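Local coordinates for protein dihydroorotase (Saccharomyces cerevisiae S288C, PDB 6L0A) that catalyses the reversible cyclisation of N-carbamoyl-L-aspartate to (S)-dihydroorotate in de novo pyrimidine biosynthesis, using two zinc ions per subunit, at residues C[23-28]-C[344-349]; C[280-285]-C[336-341]; C[290-295]-C[354-359]. All coordinates share one frame; numbering follows the deposited sequence.

Contact 1. Residues C[23-28]-C[344-349]; sequences CELVTP and ISIIPF
L25 lays its CD2 methyl against two isoleucines at once, I344 and I346, where helix 20-32 of the TIM-barrel amidohydrolase fold is covered by the second strand of the 338-339/345-346 beta hairpin and the residue leading into it. The closest approach is L25 CD2 to I344 CG2 at 3.6 Å, and there the two side chains slide past each other in opposite directions. I346 meets the leucine differently: both reach forward tip to tip, with I346 CD1 3.8 Å from L25 CD2. The leucine is directed to the strand by its first torsion, which sets CG anti to the backbone N (chi1 174°). I344 and I346 both face the helix, while S345 between them points away and packs on V337, just ahead of the first strand. M22, one turn earlier in the helix, also touches both isoleucines, and the contact is largely buried. On the far side of the helix C23 and T27 pack on helix 51-64, so the helix lies between the hairpin and its neighbour. The side chain of V26 is about 7 Å from that of the zinc ligand H16. V26 crosses I346 at about a right angle, with CG2 of the valine 4.0 Å from CD1 of the isoleucine.

Contact 2. Residues C[280-285]-C[336-341]; sequences QSFAIP and QVISDG
The ring of F282 meets I338 at its edge: I338 CD1 lies near the ring plane, 4.3 Å from F282 CE2, and within the pair of segments neither face of the phenyl is used. Other surroundings of the ring come from I334, P335 and Q332, on the chain leading into the hairpin. F282 itself leaves the backbone with CB directed neither at the strand nor away from it, and the length of the ring carries CE2 across to the isoleucine. S281 supplies the second half of the contact. Its OG stands opposite the fork of I338, 4.1 Å from both I338 CD1 and I338 CG2, a loose approach to two branches of one side chain. The first torsion of I338 (chi1 -49°) sets CG1 beside the backbone N and CG2 anti to it, which presents both branches to the serine. The polar partner of this hydroxyl is elsewhere: S281 OG is hydrogen-bonded to the hydroxyl of Y278. Both residues stand just before helix 283-293, which follows the parallel barrel strand 253-255 of the amidohydrolase fold; S281 lies in a short 3-10 segment, F282 occupies the N-cap position, and A283 N bonds back to Q280 O at 3.3 Å. The partner segment is the first strand of a beta hairpin and the turn after it. I338 pairs through its backbone with I346, while its side chain also packs on P348. Beyond the strand the chain makes an ST turn, in which G341 N donates to S339 OG (3.1 Å, 164° at the hydrogen). The same S339 OG is hydrogen-bonded to I344 O, just before the returning strand. D340 OD1 is gripped by two backbone amides, those of K342 and I344.

Contact 3. Residues C[290-295]-C[354-359]; sequences VFEEQN and KLSWSV
E292 and W357 approach at an oblique angle, the carboxylate and indole planes turned 40° against each other. The glutamate leaves the helix with CG anti to its own amide nitrogen (chi1 168°), and a bend further out brings the carboxylate to the nitrogen corner of the indole. There W357 NE1 donates to E292 OE1 over 2.8 Å, but the angle at the hydrogen is only 129°, so the bond is weak: the acceptor lies well off the line of the N-H. The whole carboxylate is close to this corner, with E292 CD 3.4 Å from W357 NE1. OE1 also rests against the methylene of S356, 3.2 Å from S356 CB. The other oxygen is engaged elsewhere, since E292 OE2 forms a salt bridge with K329, a stronger hold that would be expected to keep the carboxylate charged. The indole is further packed by A288, L297 and L327, and Q289 OE1 accepts from the amide of S356. The helix ends just past E292, where N295 takes a positive phi and its N bonds to E292 O (2.9 Å), closing a Schellman motif. On the other side, S356 and W357 form the interruption in strand 354-362. The pair thus joins the C-terminal end of helix 283-293 to the antiparallel sheet of strands 4-8, 324-328, 354-362 and 332-333, beside the TIM barrel of this dihydroorotase.

From the N terminus, the first helix is 20-32, and contact 1 joins it to residues 344-349, closing a loop of 315 residues that contains most of the barrel. Contact 2 is nested within that loop, linking the start of helix 283-293 to the first strand of the hairpin whose second strand serves contact 1; the two centres are 6 Å apart. Contact 3 crosses both others, because 290-295 lies inside their loops and 354-359 beyond them. It uses the far end of helix 283-293; at the near end P285, of contact 2, packs on L355 and on the backbone of W357. Together they tie two helices to the hairpin and the antiparallel sheet that strand 354-362 belongs to.

Contact 1. Residues C[23-28]-C[344-349]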
# COMPACT_ATOMS: atom_id res chain seq x y z
N CYS C 23 -10.82 -24.44 -7.66
CA CYS C 23 -12.21 -24.36 -8.11
C CYS C 23 -13.10 -25.32 -7.32
O CYS C 23 -14.24 -24.98 -6.99
CB CYS C 23 -12.29 -24.67 -9.60
SG CYS C 23 -13.91 -24.42 -10.34
N GLU C 24 -12.62 -26.53 -7.06
CA GLU C 24 -13.40 -27.48 -6.27
C GLU C 24 -13.63 -26.97 -4.86
O GLU C 24 -14.68 -27.22 -4.27
CB GLU C 24 -12.68 -28.83 -6.25
CG GLU C 24 -12.47 -29.40 -7.64
CD GLU C 24 -11.92 -30.81 -7.62
OE1 GLU C 24 -11.68 -31.34 -6.51
OE2 GLU C 24 -11.74 -31.39 -8.71
N LEU C 25 -12.65 -26.25 -4.30
CA LEU C 25 -12.83 -25.69 -2.96
C LEU C 25 -13.85 -24.56 -2.97
O LEU C 25 -14.74 -24.52 -2.12
CB LEU C 25 -11.48 -25.21 -2.43
CG LEU C 25 -11.39 -24.45 -1.10
CD1 LEU C 25 -12.07 -25.21 0.04
CD2 LEU C 25 -9.93 -24.19 -0.77
N VAL C 26 -13.75 -23.66 -3.93
CA VAL C 26 -14.40 -22.36 -3.82
C VAL C 26 -15.80 -22.34 -4.42
O VAL C 26 -16.67 -21.63 -3.91
CB VAL C 26 -13.50 -21.29 -4.46
CG1 VAL C 26 -14.26 -19.99 -4.68
CG2 VAL C 26 -12.28 -21.07 -3.58
N THR C 27 -16.04 -23.10 -5.48
CA THR C 27 -17.34 -23.03 -6.15
C THR C 27 -18.50 -23.39 -5.23
O THR C 27 -19.52 -22.68 -5.28
CB THR C 27 -17.32 -23.91 -7.41
OG1 THR C 27 -16.29 -23.46 -8.29
CG2 THR C 27 -18.67 -23.83 -8.14
N PRO C 28 -18.41 -24.40 -4.36
CA PRO C 28 -19.50 -24.61 -3.39
C PRO C 28 -19.69 -23.46 -2.42
O PRO C 28 -20.79 -23.30 -1.88
CB PRO C 28 -19.08 -25.90 -2.66
CG PRO C 28 -18.14 -26.59 -3.59
CD PRO C 28 -17.39 -25.46 -4.28
N ILE C 344 -4.27 -26.50 -0.21
CA ILE C 344 -4.76 -25.13 -0.40
C ILE C 344 -5.28 -24.58 0.92
O ILE C 344 -6.18 -25.17 1.53
CB ILE C 344 -5.84 -25.06 -1.49
CG1 ILE C 344 -5.25 -25.46 -2.84
CG2 ILE C 344 -6.44 -23.66 -1.55
CD1 ILE C 344 -6.26 -25.49 -3.98
N SER C 345 -4.72 -23.45 1.35
CA SER C 345 -5.27 -22.65 2.43
C SER C 345 -5.46 -21.22 1.94
O SER C 345 -4.56 -20.65 1.33
CB SER C 345 -4.35 -22.65 3.65
OG SER C 345 -4.07 -23.98 4.06
N ILE C 346 -6.64 -20.65 2.20
CA ILE C 346 -6.96 -19.28 1.84
C ILE C 346 -7.25 -18.51 3.12
O ILE C 346 -7.96 -19.00 4.00
CB ILE C 346 -8.18 -19.20 0.91
CG1 ILE C 346 -7.95 -19.99 -0.37
CG2 ILE C 346 -8.52 -17.74 0.59
CD1 ILE C 346 -9.27 -20.44 -1.00
N ILE C 347 -6.72 -17.29 3.21
CA ILE C 347 -7.05 -16.38 4.30
C ILE C 347 -8.30 -15.60 3.89
O ILE C 347 -8.23 -14.81 2.93
CB ILE C 347 -5.89 -15.43 4.62
CG1 ILE C 347 -4.56 -16.21 4.66
CG2 ILE C 347 -6.14 -14.74 5.94
CD1 ILE C 347 -4.49 -17.23 5.81
N PRO C 348 -9.43 -15.79 4.56
CA PRO C 348 -10.64 -15.06 4.19
C PRO C 348 -10.59 -13.61 4.66
O PRO C 348 -9.87 -13.25 5.60
CB PRO C 348 -11.75 -15.83 4.92
CG PRO C 348 -11.05 -16.34 6.18
CD PRO C 348 -9.66 -16.69 5.72
N PHE C 349 -11.39 -12.79 3.99
CA PHE C 349 -11.57 -11.40 4.39
C PHE C 349 -12.03 -11.32 5.84
O PHE C 349 -12.94 -12.05 6.26
CB PHE C 349 -12.58 -10.73 3.46
CG PHE C 349 -12.82 -9.29 3.75
CD1 PHE C 349 -11.76 -8.40 3.80
CD2 PHE C 349 -14.11 -8.83 3.96
CE1 PHE C 349 -11.99 -7.07 4.06
CE2 PHE C 349 -14.35 -7.50 4.22
CZ PHE C 349 -13.29 -6.62 4.27

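Contact 2. Residues C[280-285]-C[336-341]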
# COMPACT_ATOMS: atom_id res chain seq x y z
N GLN C 280 -15.88 -14.97 -0.72
CA GLN C 280 -17.04 -15.77 -1.14
C GLN C 280 -17.71 -16.46 0.04
O GLN C 280 -18.95 -16.48 0.12
CB GLN C 280 -16.62 -16.81 -2.17
CG GLN C 280 -17.76 -17.21 -3.10
CD GLN C 280 -18.06 -16.11 -4.10
OE1 GLN C 280 -17.26 -15.83 -4.98
NE2 GLN C 280 -19.21 -15.45 -3.93
N SER C 281 -16.92 -17.02 0.97
CA SER C 281 -17.47 -17.86 2.03
C SER C 281 -18.45 -17.13 2.94
O SER C 281 -19.27 -17.79 3.61
CB SER C 281 -16.34 -18.45 2.88
OG SER C 281 -15.66 -19.51 2.20
N PHE C 282 -18.40 -15.80 3.01
CA PHE C 282 -19.30 -15.06 3.88
C PHE C 282 -19.85 -13.84 3.17
O PHE C 282 -20.14 -12.83 3.81
CB PHE C 282 -18.60 -14.67 5.19
CG PHE C 282 -18.08 -15.86 5.94
CD1 PHE C 282 -18.89 -16.55 6.82
CD2 PHE C 282 -16.78 -16.30 5.74
CE1 PHE C 282 -18.42 -17.66 7.50
CE2 PHE C 282 -16.31 -17.41 6.41
CZ PHE C 282 -17.13 -18.09 7.29
N ALA C 283 -20.01 -13.94 1.85
CA ALA C 283 -20.29 -12.78 1.01
C ALA C 283 -21.48 -11.97 1.53
O ALA C 283 -21.35 -10.78 1.82
CB ALA C 283 -20.54 -13.25 -0.43
N ILE C 284 -22.64 -12.60 1.66
CA ILE C 284 -23.81 -11.82 2.05
C ILE C 284 -23.71 -11.35 3.51
O ILE C 284 -24.02 -10.18 3.78
CB ILE C 284 -25.11 -12.60 1.80
CG1 ILE C 284 -25.23 -12.94 0.31
CG2 ILE C 284 -26.31 -11.76 2.23
CD1 ILE C 284 -25.37 -11.71 -0.57
N PRO C 285 -23.29 -12.19 4.46
CA PRO C 285 -23.04 -11.67 5.82
C PRO C 285 -22.13 -10.45 5.89
O PRO C 285 -22.39 -9.57 6.72
CB PRO C 285 -22.44 -12.88 6.55
CG PRO C 285 -23.03 -14.06 5.85
CD PRO C 285 -23.14 -13.66 4.40
N GLN C 336 -9.91 -18.37 10.77
CA GLN C 336 -8.60 -17.83 10.42
C GLN C 336 -8.17 -18.26 9.03
O GLN C 336 -7.46 -17.51 8.34
CB GLN C 336 -7.55 -18.28 11.44
CG GLN C 336 -7.76 -17.73 12.84
CD GLN C 336 -7.61 -16.23 12.91
OE1 GLN C 336 -6.92 -15.62 12.09
NE2 GLN C 336 -8.24 -15.61 13.90
N VAL C 337 -8.56 -19.46 8.60
CA VAL C 337 -8.15 -20.03 7.33
C VAL C 337 -9.35 -20.74 6.71
O VAL C 337 -10.24 -21.23 7.42
CB VAL C 337 -6.96 -21.01 7.52
CG1 VAL C 337 -6.47 -21.54 6.19
CG2 VAL C 337 -5.81 -20.33 8.26
N ILE C 338 -9.39 -20.77 5.38
CA ILE C 338 -10.31 -21.60 4.61
C ILE C 338 -9.45 -22.60 3.84
O ILE C 338 -8.58 -22.19 3.06
CB ILE C 338 -11.19 -20.78 3.66
CG1 ILE C 338 -11.83 -19.60 4.38
CG2 ILE C 338 -12.27 -21.65 3.02
CD1 ILE C 338 -13.00 -19.97 5.26
N SER C 339 -9.68 -23.89 4.06
CA SER C 339 -8.79 -24.92 3.52
C SER C 339 -9.60 -26.07 2.96
O SER C 339 -10.72 -26.34 3.39
CB SER C 339 -7.84 -25.44 4.61
OG SER C 339 -6.91 -26.35 4.06
N ASP C 340 -9.00 -26.76 1.98
CA ASP C 340 -9.56 -27.99 1.44
C ASP C 340 -8.96 -29.23 2.09
O ASP C 340 -9.27 -30.35 1.66
CB ASP C 340 -9.36 -28.05 -0.08
CG ASP C 340 -7.89 -28.18 -0.50
OD1 ASP C 340 -6.98 -28.08 0.36
OD2 ASP C 340 -7.65 -28.36 -1.71
N GLY C 341 -8.11 -29.07 3.10
CA GLY C 341 -7.47 -30.20 3.74
C GLY C 341 -6.37 -30.85 2.94
O GLY C 341 -5.76 -31.81 3.43

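Contact 3. Residues C[290-295]-C[354-359]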
# COMPACT_ATOMS: atom_id res chain seq x y z
N VAL C 290 -22.52 -4.15 6.84
CA VAL C 290 -22.48 -2.74 6.44
C VAL C 290 -23.87 -2.13 6.49
O VAL C 290 -24.05 -1.02 7.01
CB VAL C 290 -21.86 -2.62 5.03
CG1 VAL C 290 -21.89 -1.16 4.57
CG2 VAL C 290 -20.46 -3.19 5.04
N PHE C 291 -24.86 -2.83 5.95
CA PHE C 291 -26.20 -2.25 5.90
C PHE C 291 -26.80 -2.12 7.30
O PHE C 291 -27.53 -1.16 7.56
CB PHE C 291 -27.10 -3.10 5.00
CG PHE C 291 -26.92 -2.82 3.52
CD1 PHE C 291 -25.76 -3.19 2.86
CD2 PHE C 291 -27.92 -2.19 2.80
CE1 PHE C 291 -25.60 -2.94 1.51
CE2 PHE C 291 -27.77 -1.93 1.45
CZ PHE C 291 -26.60 -2.31 0.80
N GLU C 292 -26.46 -3.03 8.20
CA GLU C 292 -26.90 -2.88 9.59
C GLU C 292 -26.26 -1.66 10.24
O GLU C 292 -26.95 -0.82 10.82
CB GLU C 292 -26.55 -4.14 10.38
CG GLU C 292 -26.70 -3.96 11.88
CD GLU C 292 -27.12 -5.22 12.58
OE1 GLU C 292 -26.35 -6.21 12.53
OE2 GLU C 292 -28.21 -5.23 13.19
N GLU C 293 -24.93 -1.54 10.12
CA GLU C 293 -24.24 -0.40 10.71
C GLU C 293 -24.73 0.92 10.11
O GLU C 293 -24.72 1.95 10.79
CB GLU C 293 -22.73 -0.58 10.54
CG GLU C 293 -22.17 -1.79 11.31
CD GLU C 293 -20.69 -2.05 11.05
OE1 GLU C 293 -20.09 -1.32 10.23
OE2 GLU C 293 -20.13 -2.99 11.66
N GLN C 294 -25.19 0.90 8.86
CA GLN C 294 -25.69 2.11 8.22
C GLN C 294 -27.18 2.33 8.45
O GLN C 294 -27.72 3.32 7.94
CB GLN C 294 -25.42 2.08 6.71
CG GLN C 294 -23.94 2.07 6.36
CD GLN C 294 -23.17 3.18 7.05
OE1 GLN C 294 -23.48 4.36 6.88
NE2 GLN C 294 -22.17 2.80 7.83
N ASN C 295 -27.84 1.44 9.18
CA ASN C 295 -29.28 1.56 9.43
C ASN C 295 -30.05 1.61 8.12
O ASN C 295 -30.95 2.43 7.93
CB ASN C 295 -29.58 2.77 10.31
CG ASN C 295 -28.91 2.66 11.62
OD1 ASN C 295 -28.38 3.64 12.15
ND2 ASN C 295 -28.89 1.45 12.17
N LYS C 354 -16.02 -10.79 14.08
CA LYS C 354 -17.42 -11.12 14.31
C LYS C 354 -18.30 -10.57 13.20
O LYS C 354 -18.05 -9.47 12.69
CB LYS C 354 -17.89 -10.54 15.64
CG LYS C 354 -17.63 -11.39 16.86
CD LYS C 354 -18.21 -10.71 18.10
CE LYS C 354 -17.17 -10.58 19.20
NZ LYS C 354 -16.16 -9.53 18.88
N LEU C 355 -19.33 -11.33 12.84
CA LEU C 355 -20.39 -10.89 11.94
C LEU C 355 -21.72 -11.06 12.64
O LEU C 355 -21.97 -12.10 13.26
CB LEU C 355 -20.36 -11.68 10.63
CG LEU C 355 -19.17 -11.44 9.69
CD1 LEU C 355 -19.29 -12.31 8.46
CD2 LEU C 355 -19.10 -9.98 9.32
N SER C 356 -22.59 -10.05 12.56
CA SER C 356 -23.86 -10.08 13.28
C SER C 356 -24.89 -11.01 12.64
O SER C 356 -25.85 -11.39 13.32
CB SER C 356 -24.45 -8.66 13.37
OG SER C 356 -23.77 -7.87 14.33
N TRP C 357 -24.71 -11.37 11.37
CA TRP C 357 -25.71 -12.13 10.63
C TRP C 357 -25.12 -13.42 10.08
O TRP C 357 -23.91 -13.56 9.88
CB TRP C 357 -26.27 -11.31 9.48
CG TRP C 357 -26.94 -10.07 9.90
CD1 TRP C 357 -26.35 -8.87 10.16
CD2 TRP C 357 -28.34 -9.89 10.12
NE1 TRP C 357 -27.30 -7.95 10.52
CE2 TRP C 357 -28.53 -8.55 10.51
CE3 TRP C 357 -29.45 -10.74 10.03
CZ2 TRP C 357 -29.79 -8.04 10.81
CZ3 TRP C 357 -30.70 -10.22 10.32
CH2 TRP C 357 -30.86 -8.88 10.71
N SER C 358 -26.02 -14.37 9.81
CA SER C 358 -25.70 -15.63 9.16
C SER C 358 -26.68 -15.81 8.00
O SER C 358 -27.65 -15.07 7.88
CB SER C 358 -25.78 -16.82 10.13
OG SER C 358 -25.06 -16.54 11.33
N VAL C 359 -26.42 -16.79 7.14
CA VAL C 359 -27.27 -17.00 5.97
C VAL C 359 -27.57 -18.48 5.82
O VAL C 359 -26.71 -19.34 6.05
CB VAL C 359 -26.62 -16.43 4.68
CG1 VAL C 359 -25.37 -17.19 4.30
CG2 VAL C 359 -27.63 -16.43 3.52